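Local coordinates for protein PES4 (Saccharomyces cerevisiae S288C, PDB 6EZ7), which probably binds RNA, with poly(A), poly(U) and mRNA 3'-UTRs as likely targets, this chain being its third RNA recognition motif domain, at residues A[11-15]-A[16-20]. Residues are numbered along the deposited sequence; the frame is centred on the assembly and turned at random.
Sequences TITTR and DDILN
Thr14 and Asp17 grip each other in both directions where the loop after strand 3-9 runs into helix 15-22. The hydroxyl OG1 of Thr14 accepts from Asp17 N at 3.1 Å, while Asp17 OD2 accepts the N-H of Thr14 (N to OD2 2.9 Å). That N-H comes from above the carboxylate plane, 45° out of it. Threonine suits the N-cap because its short side chain, with OG1 between its own N and carbonyl carbon (chi1 69°), sets OG1 forward to take a first-turn N-H that has no carbonyl a turn earlier; aspartate suits the third helical position because its carboxylate reaches back to the cap amide, its negative charge probably favourable near the positive end of the helix dipole. This capping box starts the first helix of the βαββαβ RRM fold; from Ile18 N to Thr14 O (3.3 Å) and then Leu19 N to Arg15 O (3.0 Å) ordinary helical hydrogen bonds take over. The tight side is apolar: Thr13 CG2 meets Ile18 CD1 at 3.7 Å, the two side chains crossing at about a right angle, and the branched Ile18 packs on Ile6, Leu9 and Val46 of the sheet. Where Ile12 and Thr14 meet solvent, one water donates to both Ile12 O and Asp17 OD2, another lying between Thr14 OG1 and Asp17 OD1.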
ATOM      1  N   THR A  11       6.322  -8.502   9.268  1.00 29.95           N
ATOM      2  CA  THR A  11       5.195  -9.177   9.906  1.00 34.90           C
ATOM      3  C   THR A  11       4.626  -8.394  11.090  1.00 30.39           C
ATOM      4  O   THR A  11       3.467  -8.569  11.449  1.00 31.71           O
ATOM      5  CB  THR A  11       5.584 -10.587  10.380  1.00 40.71           C
ATOM      6  OG1 THR A  11       6.715 -10.503  11.255  1.00 46.05           O
ATOM      7  CG2 THR A  11       5.933 -11.469   9.190  1.00 46.53           C
ATOM      8  N   ILE A  12       5.431  -7.524  11.689  1.00 24.53           N
ATOM      9  CA  ILE A  12       4.953  -6.737  12.823  1.00 25.63           C
ATOM     10  C   ILE A  12       4.247  -5.445  12.397  1.00 25.95           C
ATOM     11  O   ILE A  12       3.878  -4.629  13.239  1.00 20.44           O
ATOM     12  CB  ILE A  12       6.107  -6.394  13.797  1.00 42.80           C
ATOM     13  CG1 ILE A  12       7.406  -6.092  13.046  1.00 52.23           C
ATOM     14  CG2 ILE A  12       6.340  -7.548  14.758  1.00 53.27           C
ATOM     15  CD1 ILE A  12       7.356  -4.895  12.138  1.00 56.33           C
ATOM     16  N   THR A  13       4.073  -5.265  11.090  1.00 23.23           N
ATOM     17  CA  THR A  13       3.386  -4.090  10.557  1.00 23.93           C
ATOM     18  C   THR A  13       1.987  -3.949  11.141  1.00 27.14           C
ATOM     19  O   THR A  13       1.238  -4.924  11.226  1.00 20.12           O
ATOM     20  CB  THR A  13       3.291  -4.154   9.023  1.00 25.97           C
ATOM     21  OG1 THR A  13       4.607  -4.286   8.476  1.00 24.21           O
ATOM     22  CG2 THR A  13       2.632  -2.903   8.461  1.00 19.58           C
ATOM     23  N   THR A  14       1.646  -2.736  11.564  1.00 17.48           N
ATOM     24  CA  THR A  14       0.324  -2.476  12.112  1.00 20.25           C
ATOM     25  C   THR A  14      -0.478  -1.600  11.177  1.00 22.58           C
ATOM     26  O   THR A  14       0.075  -0.958  10.285  1.00 17.16           O
ATOM     27  CB  THR A  14       0.392  -1.780  13.475  1.00 26.21           C
ATOM     28  OG1 THR A  14       0.870  -0.440  13.295  1.00 22.27           O
ATOM     29  CG2 THR A  14       1.310  -2.537  14.427  1.00 26.29           C
ATOM     30  N   ARG A  15      -1.786  -1.565  11.386  1.00 18.29           N
ATOM     31  CA  ARG A  15      -2.652  -0.693  10.605  0.57 18.46           C
ATOM     32  C   ARG A  15      -2.200   0.758  10.748  1.00 21.09           C
ATOM     33  O   ARG A  15      -2.253   1.532   9.798  1.00 17.30           O
ATOM     34  CB  ARG A  15      -4.108  -0.853  11.045  0.57 23.79           C
ATOM     35  CG  ARG A  15      -5.104  -0.084  10.203  0.57 27.16           C
ATOM     36  CD  ARG A  15      -6.531  -0.388  10.632  0.57 31.95           C
ATOM     37  NE  ARG A  15      -7.505   0.342   9.826  0.57 33.95           N
ATOM     38  CZ  ARG A  15      -8.079  -0.139   8.728  0.57 33.31           C
ATOM     39  NH1 ARG A  15      -7.786  -1.361   8.302  0.57 24.16           N
ATOM     40  NH2 ARG A  15      -8.953   0.601   8.058  0.57 42.22           N
ATOM     41  N   ASP A  16      -1.740   1.117  11.947  1.00 20.61           N
ATOM     42  CA  ASP A  16      -1.243   2.471  12.202  1.00 19.67           C
ATOM     43  C   ASP A  16       0.000   2.793  11.377  1.00 23.78           C
ATOM     44  O   ASP A  16       0.168   3.924  10.914  1.00 19.38           O
ATOM     45  CB  ASP A  16      -0.933   2.664  13.686  1.00 20.77           C
ATOM     46  CG  ASP A  16      -2.182   2.800  14.532  1.00 32.38           C
ATOM     47  OD1 ASP A  16      -3.255   3.110  13.967  1.00 28.85           O
ATOM     48  OD2 ASP A  16      -2.087   2.610  15.765  1.00 29.21           O
ATOM     49  N   ASP A  17       0.878   1.805  11.210  1.00 18.16           N
ATOM     50  CA  ASP A  17       2.061   1.980  10.367  1.00 15.24           C
ATOM     51  C   ASP A  17       1.662   2.364   8.952  1.00 15.96           C
ATOM     52  O   ASP A  17       2.236   3.283   8.368  1.00 21.99           O
ATOM     53  CB  ASP A  17       2.908   0.709  10.326  1.00 18.79           C
ATOM     54  CG  ASP A  17       3.528   0.376  11.665  1.00 29.07           C
ATOM     55  OD1 ASP A  17       3.744   1.308  12.467  1.00 27.42           O
ATOM     56  OD2 ASP A  17       3.802  -0.819  11.914  1.00 26.11           O
ATOM     57  N   ILE A  18       0.688   1.652   8.396  1.00 18.84           N
ATOM     58  CA  ILE A  18       0.231   1.951   7.046  1.00 15.82           C
ATOM     59  C   ILE A  18      -0.377   3.345   7.010  1.00 14.12           C
ATOM     60  O   ILE A  18      -0.097   4.132   6.111  1.00 22.38           O
ATOM     61  CB  ILE A  18      -0.800   0.929   6.545  1.00 22.43           C
ATOM     62  CG1 ILE A  18      -0.247  -0.491   6.672  1.00 26.13           C
ATOM     63  CG2 ILE A  18      -1.174   1.225   5.108  1.00 25.49           C
ATOM     64  CD1 ILE A  18       1.029  -0.707   5.915  1.00 27.60           C
ATOM     65  N   LEU A  19      -1.206   3.640   8.002  1.00 16.05           N
ATOM     66  CA  LEU A  19      -1.837   4.947   8.099  1.00 17.11           C
ATOM     67  C   LEU A  19      -0.803   6.056   8.194  1.00 22.62           C
ATOM     68  O   LEU A  19      -0.876   7.048   7.478  1.00 17.29           O
ATOM     69  CB  LEU A  19      -2.762   4.998   9.312  1.00 18.78           C
ATOM     70  CG  LEU A  19      -4.186   4.492   9.105  1.00 23.46           C
ATOM     71  CD1 LEU A  19      -4.897   4.346  10.442  1.00 15.11           C
ATOM     72  CD2 LEU A  19      -4.953   5.438   8.185  1.00 31.78           C
ATOM     73  N   ASN A  20       0.173   5.881   9.071  1.00 18.42           N
ATOM     74  CA  ASN A  20       1.132   6.942   9.313  1.00 17.57           C
ATOM     75  C   ASN A  20       2.033   7.212   8.116  1.00 22.92           C
ATOM     76  O   ASN A  20       2.299   8.364   7.783  1.00 25.47           O
ATOM     77  CB  ASN A  20       1.958   6.623  10.554  1.00 19.90           C
ATOM     78  CG  ASN A  20       1.207   6.942  11.822  1.00 24.95           C
ATOM     79  OD1 ASN A  20       1.108   6.125  12.741  1.00 24.67           O
ATOM     80  ND2 ASN A  20       0.641   8.139  11.866  1.00 19.35           N
TER
HETATM   81  O   HOH W   1       5.300  -1.990  13.487  1.00 34.84           O
HETATM   82  O   HOH W   2       2.603   0.677  14.850  1.00 36.07           O